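PDB 3ZIL: AAR187Cp from Eremothecium gossypii, which probably regulates cohesin and the establishment of sister-chromatid cohesion as the fungal Wpl1 (Wapl) protein, of which this chain is the helical C-terminal part. Local coordinates for residues A[90-95]-A[156-161]; A[113-118]-A[149-154]. All coordinates share one frame; numbering follows the deposited sequence.

Contact 1 (A[90-95]-A[156-161])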
loop_
_atom_site.group_PDB
_atom_site.type_symbol
_atom_site.label_atom_id
_atom_site.label_comp_id
_atom_site.label_asym_id
_atom_site.label_seq_id
_atom_site.Cartn_x
_atom_site.Cartn_y
_atom_site.Cartn_z
ATOM N N ILE A 90 0.259 19.679 13.817
ATOM C CA ILE A 90 -0.867 19.844 14.677
ATOM C C ILE A 90 -1.743 18.574 14.710
ATOM O O ILE A 90 -2.111 18.081 15.815
ATOM C CB ILE A 90 -1.697 21.090 14.262
ATOM C CG1 ILE A 90 -0.851 22.332 14.484
ATOM C CG2 ILE A 90 -3.078 21.093 14.952
ATOM C CD1 ILE A 90 -0.384 22.452 15.922
ATOM N N ALA A 91 -2.127 18.070 13.543
ATOM C CA ALA A 91 -2.973 16.868 13.506
ATOM C C ALA A 91 -2.287 15.724 14.240
ATOM O O ALA A 91 -2.923 14.978 14.988
ATOM C CB ALA A 91 -3.255 16.425 12.081
ATOM N N ASP A 92 -1.002 15.557 13.978
ATOM C CA ASP A 92 -0.213 14.544 14.681
ATOM C C ASP A 92 0.047 14.826 16.191
ATOM O O ASP A 92 0.119 13.895 16.948
ATOM C CB ASP A 92 1.082 14.333 13.939
ATOM C CG ASP A 92 1.878 13.107 14.402
ATOM O OD1 ASP A 92 1.248 12.077 14.764
ATOM O OD2 ASP A 92 3.172 13.202 14.325
ATOM N N LYS A 93 0.161 16.079 16.615
ATOM C CA LYS A 93 0.588 16.401 17.978
ATOM C C LYS A 93 -0.632 16.382 18.887
ATOM O O LYS A 93 -0.507 15.967 20.026
ATOM C CB LYS A 93 1.212 17.810 18.022
ATOM C CG LYS A 93 1.953 18.118 19.313
ATOM C CD LYS A 93 3.014 17.076 19.667
ATOM C CE LYS A 93 3.280 17.165 21.160
ATOM N NZ LYS A 93 4.714 16.874 21.367
ATOM N N ILE A 94 -1.817 16.764 18.377
ATOM C CA ILE A 94 -3.038 16.813 19.217
ATOM C C ILE A 94 -4.159 16.348 18.368
ATOM O O ILE A 94 -5.047 17.153 17.959
ATOM C CB ILE A 94 -3.362 18.247 19.735
ATOM C CG1 ILE A 94 -3.324 19.256 18.545
ATOM C CG2 ILE A 94 -2.399 18.618 20.904
ATOM C CD1 ILE A 94 -3.951 20.646 18.854
ATOM N N PRO A 95 -4.126 15.052 18.052
ATOM C CA PRO A 95 -5.120 14.456 17.190
ATOM C C PRO A 95 -6.494 14.465 17.886
ATOM O O PRO A 95 -6.577 14.294 19.116
ATOM C CB PRO A 95 -4.605 12.981 17.047
ATOM C CG PRO A 95 -3.765 12.749 18.284
ATOM C CD PRO A 95 -3.057 14.092 18.416
ATOM N N ALA A 156 -2.445 7.655 6.856
ATOM C CA ALA A 156 -2.471 6.231 7.173
ATOM C C ALA A 156 -2.655 6.112 8.693
ATOM O O ALA A 156 -3.146 5.095 9.165
ATOM C CB ALA A 156 -1.202 5.584 6.839
ATOM N N THR A 157 -2.331 7.144 9.450
ATOM C CA THR A 157 -2.306 6.907 10.945
ATOM C C THR A 157 -3.667 7.243 11.566
ATOM O O THR A 157 -4.125 6.589 12.488
ATOM C CB THR A 157 -1.187 7.705 11.658
ATOM O OG1 THR A 157 0.071 7.360 11.099
ATOM C CG2 THR A 157 -1.150 7.475 13.243
ATOM N N TYR A 158 -4.276 8.306 11.092
ATOM C CA TYR A 158 -5.501 8.867 11.690
ATOM C C TYR A 158 -6.675 8.720 10.742
ATOM O O TYR A 158 -7.788 8.821 11.155
ATOM C CB TYR A 158 -5.270 10.377 11.990
ATOM C CG TYR A 158 -4.156 10.571 12.992
ATOM C CD1 TYR A 158 -4.299 10.150 14.305
ATOM C CD2 TYR A 158 -2.900 11.128 12.587
ATOM C CE1 TYR A 158 -3.210 10.276 15.235
ATOM C CE2 TYR A 158 -1.832 11.203 13.471
ATOM C CZ TYR A 158 -2.015 10.835 14.814
ATOM O OH TYR A 158 -0.930 10.974 15.684
ATOM N N LEU A 159 -6.437 8.491 9.454
ATOM C CA LEU A 159 -7.574 8.605 8.545
ATOM C C LEU A 159 -7.716 7.366 7.701
ATOM O O LEU A 159 -8.230 7.439 6.587
ATOM C CB LEU A 159 -7.448 9.848 7.669
ATOM C CG LEU A 159 -7.353 11.197 8.390
ATOM C CD1 LEU A 159 -6.997 12.309 7.401
ATOM C CD2 LEU A 159 -8.662 11.461 9.157
ATOM N N LEU A 160 -7.222 6.227 8.185
ATOM C CA LEU A 160 -7.407 4.995 7.419
ATOM C C LEU A 160 -8.939 4.734 7.546
ATOM O O LEU A 160 -9.426 3.718 7.128
ATOM C CB LEU A 160 -6.513 3.863 7.941
ATOM C CG LEU A 160 -5.934 2.779 6.984
ATOM C CD1 LEU A 160 -5.295 3.363 5.739
ATOM C CD2 LEU A 160 -4.928 1.860 7.660
ATOM N N TYR A 161 -9.636 5.717 8.156
ATOM C CA TYR A 161 -11.096 6.036 8.068
ATOM C C TYR A 161 -11.836 5.016 7.247
ATOM O O TYR A 161 -11.788 3.859 7.617
ATOM C CB TYR A 161 -11.369 7.491 7.575
ATOM C CG TYR A 161 -11.994 8.459 8.576
ATOM C CD1 TYR A 161 -12.447 8.021 9.835
ATOM C CD2 TYR A 161 -12.168 9.818 8.248
ATOM C CE1 TYR A 161 -13.025 8.912 10.742
ATOM C CE2 TYR A 161 -12.751 10.713 9.152
ATOM C CZ TYR A 161 -13.177 10.255 10.398
ATOM O OH TYR A 161 -13.764 11.124 11.309
#
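Tyr158 reaches from helix 147-158 to the last turn of helix 81-93 and gives its hydroxyl proton to Asp92, with OH 2.6 Å from Asp92 OD1. The carboxylate oxygen lies at the edge of the phenol, near the ring plane, and accepts through its anti lone pair; carboxylate and ring planes are 57° apart. Asp92 CG stands anti to the backbone N (chi1 -168°), which swings the acid off its helix toward the tyrosine. Its other oxygen, OD2, is held by a hydrogen bond from Tyr150 and a salt bridge to Lys143, so both oxygens are engaged and the group is probably kept as the anion. The ring is closely fitted elsewhere too: Thr157 CG2 sits over the centre of one face, and Pro95 comes up obliquely, its CB 3.5 Å from Tyr158 CE1, though this proline forms a partly exposed rim. The opposite face is looser, with Ala91 O offset toward the rim and 4.2 Å from Tyr158 CE2. A leucine in place of Tyr158 would probably leave Asp92 OD1 without its hydroxyl donor and remove the aromatic carbon that Pro95 CB meets. Trp103, its ring about 15° from parallel, also meets Tyr158. Behind the contact Ile90 and Ile94 pack on helices 36-52 and 54-72, whereas Ala156 and Leu160 touch helix 185-193, so the tyrosine joins helix 81-93, backed by the first pair, to helix 147-158, which leans on helix 185-193.

Contact 2 (A[113-118]-A[149-154])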
loop_
_atom_site.group_PDB
_atom_site.type_symbol
_atom_site.label_atom_id
_atom_site.label_comp_id
_atom_site.label_asym_id
_atom_site.label_seq_id
_atom_site.Cartn_x
_atom_site.Cartn_y
_atom_site.Cartn_z
ATOM N N LEU A 113 -4.630 14.110 -0.030
ATOM C CA LEU A 113 -4.138 13.322 -1.200
ATOM C C LEU A 113 -3.176 14.155 -2.042
ATOM O O LEU A 113 -2.074 13.715 -2.329
ATOM C CB LEU A 113 -5.309 12.725 -2.057
ATOM C CG LEU A 113 -5.028 12.221 -3.498
ATOM C CD1 LEU A 113 -3.920 11.157 -3.525
ATOM C CD2 LEU A 113 -6.283 11.703 -4.222
ATOM N N PRO A 114 -3.547 15.416 -2.356
ATOM C CA PRO A 114 -2.560 16.253 -3.063
ATOM C C PRO A 114 -1.265 16.412 -2.360
ATOM O O PRO A 114 -0.184 16.324 -3.003
ATOM C CB PRO A 114 -3.264 17.635 -3.142
ATOM C CG PRO A 114 -4.667 17.266 -3.323
ATOM C CD PRO A 114 -4.865 16.082 -2.346
ATOM N N LEU A 115 -1.300 16.739 -1.070
ATOM C CA LEU A 115 -0.059 16.839 -0.357
ATOM C C LEU A 115 0.693 15.496 -0.376
ATOM O O LEU A 115 1.947 15.455 -0.586
ATOM C CB LEU A 115 -0.309 17.196 1.085
ATOM C CG LEU A 115 -0.742 18.612 1.484
ATOM C CD1 LEU A 115 -0.943 18.588 3.014
ATOM C CD2 LEU A 115 0.349 19.499 0.961
ATOM N N ALA A 116 -0.016 14.408 -0.133
ATOM C CA ALA A 116 0.675 13.050 -0.088
ATOM C C ALA A 116 1.492 12.654 -1.323
ATOM O O ALA A 116 2.427 11.803 -1.223
ATOM C CB ALA A 116 -0.317 11.951 0.207
ATOM N N THR A 117 1.085 13.199 -2.476
ATOM C CA THR A 117 1.579 12.834 -3.809
ATOM C C THR A 117 2.389 13.940 -4.508
ATOM O O THR A 117 2.702 13.827 -5.676
ATOM C CB THR A 117 0.420 12.340 -4.713
ATOM O OG1 THR A 117 -0.625 13.289 -4.723
ATOM C CG2 THR A 117 -0.161 11.020 -4.180
ATOM N N ASP A 118 2.780 14.987 -3.769
ATOM C CA ASP A 118 3.615 16.011 -4.332
ATOM C C ASP A 118 4.951 16.112 -3.540
ATOM O O ASP A 118 4.991 16.722 -2.454
ATOM C CB ASP A 118 2.840 17.325 -4.292
ATOM C CG ASP A 118 3.625 18.477 -4.876
ATOM O OD1 ASP A 118 4.774 18.316 -5.430
ATOM O OD2 ASP A 118 3.147 19.566 -4.672
ATOM N N GLU A 149 5.684 13.200 2.877
ATOM C CA GLU A 149 5.801 12.170 3.923
ATOM C C GLU A 149 4.886 12.442 5.121
ATOM O O GLU A 149 4.353 11.516 5.678
ATOM C CB GLU A 149 7.269 12.080 4.465
ATOM C CG GLU A 149 8.268 11.760 3.357
ATOM C CD GLU A 149 9.612 11.618 3.934
ATOM O OE1 GLU A 149 9.888 10.603 4.531
ATOM O OE2 GLU A 149 10.334 12.586 3.908
ATOM N N TYR A 150 4.767 13.709 5.596
ATOM C CA TYR A 150 3.894 13.927 6.722
ATOM C C TYR A 150 2.390 13.596 6.363
ATOM O O TYR A 150 1.670 13.113 7.175
ATOM C CB TYR A 150 4.076 15.347 7.323
ATOM C CG TYR A 150 4.142 15.308 8.858
ATOM C CD1 TYR A 150 3.374 14.374 9.582
ATOM C CD2 TYR A 150 5.000 16.167 9.586
ATOM C CE1 TYR A 150 3.440 14.285 10.974
ATOM C CE2 TYR A 150 5.057 16.089 10.981
ATOM C CZ TYR A 150 4.281 15.138 11.667
ATOM O OH TYR A 150 4.327 15.027 13.015
ATOM N N ALA A 151 1.942 13.925 5.162
ATOM C CA ALA A 151 0.565 13.777 4.770
ATOM C C ALA A 151 0.267 12.313 4.570
ATOM O O ALA A 151 -0.778 11.828 5.070
ATOM C CB ALA A 151 0.329 14.528 3.479
ATOM N N LEU A 152 1.194 11.560 3.950
ATOM C CA LEU A 152 1.056 10.037 3.931
ATOM C C LEU A 152 0.872 9.457 5.377
ATOM O O LEU A 152 -0.018 8.637 5.649
ATOM C CB LEU A 152 2.322 9.393 3.324
ATOM C CG LEU A 152 2.462 9.554 1.779
ATOM C CD1 LEU A 152 3.885 9.203 1.374
ATOM C CD2 LEU A 152 1.458 8.648 0.979
ATOM N N TYR A 153 1.756 9.925 6.273
ATOM C CA TYR A 153 1.715 9.511 7.678
ATOM C C TYR A 153 0.387 9.856 8.369
ATOM O O TYR A 153 -0.192 9.028 8.993
ATOM C CB TYR A 153 2.871 10.137 8.470
ATOM C CG TYR A 153 2.921 9.662 9.897
ATOM C CD1 TYR A 153 3.476 8.400 10.213
ATOM C CD2 TYR A 153 2.386 10.439 10.918
ATOM C CE1 TYR A 153 3.536 7.957 11.510
ATOM C CE2 TYR A 153 2.410 9.987 12.206
ATOM C CZ TYR A 153 2.994 8.763 12.492
ATOM O OH TYR A 153 2.973 8.351 13.810
ATOM N N ILE A 154 -0.080 11.109 8.250
ATOM C CA ILE A 154 -1.313 11.473 8.844
ATOM C C ILE A 154 -2.436 10.592 8.317
ATOM O O ILE A 154 -3.293 10.126 9.099
ATOM C CB ILE A 154 -1.679 12.962 8.567
ATOM C CG1 ILE A 154 -0.619 13.874 9.150
ATOM C CG2 ILE A 154 -3.117 13.217 9.057
ATOM C CD1 ILE A 154 -0.580 13.703 10.701
#
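Ala151 directs its methyl at the last turn of helix 108-116, where CB lies 3.6 Å from Leu115 CB and equally close to the backbone at Ala116 N. With alanines at the nearest pair of residues, the backbones come near: Ala116 CA and Ala151 CA are 4.9 Å apart. The alanine methyls themselves do not point straight at each other. Ala116 CB points along the interface rather than into it, 4.2 Å from Ala151 CB, and meets Leu152, the residue after Ala151. Leu152 leaves its own backbone at an angle, but with CG anti to the carbonyl carbon (chi1 -73°) its branched end swings back to Ala116. There CD2 touches Ala116 CB at 3.8 Å, and Leu152 CG lies equally far from Ala116 O, so the fork spans both the methyl and the carbonyl oxygen. Leu115 contributes its CB alone, its CG and both methyls lying farther from Ala151 CB. All four residues are buried; the side chains that meet are apolar, though they also lie against the backbone N and O of Ala116. Just beyond the contact helix 108-116 ends: Thr117 leaves helical geometry and its OG1 donates to Leu113 O at 2.8 Å, a bond tilted 35° from the carbonyl plane, while its backbone N makes only weak bonds to the preceding turn. Helix 168-178 lies against both helices, touching Leu113 and Thr117 on one side and Leu152 on the other. Close approach of two helices through alanines, flanked by leucines, is small-residue helix packing, here within the all-helical Wap1 domain, whose family belongs to the TPR clan of helical repeats.

From the N terminus, the chain runs through helix 81-93, whose end supplies the first side of contact 1, and then helix 108-116, the first side of contact 2. After helix 129-141 it enters helix 147-158, which serves both: residues 149-154 close the 30-residue span of contact 2 first, and residues 156-161 then close the 60-residue span of contact 1 around it. The two loops are therefore nested, not crossed. Their centres lie 12 Å apart and they touch directly, Ile154 CD1 packing 3.7 Å from Asp92 CB. Helix 147-158 thus ties together two helices that follow one another in the chain.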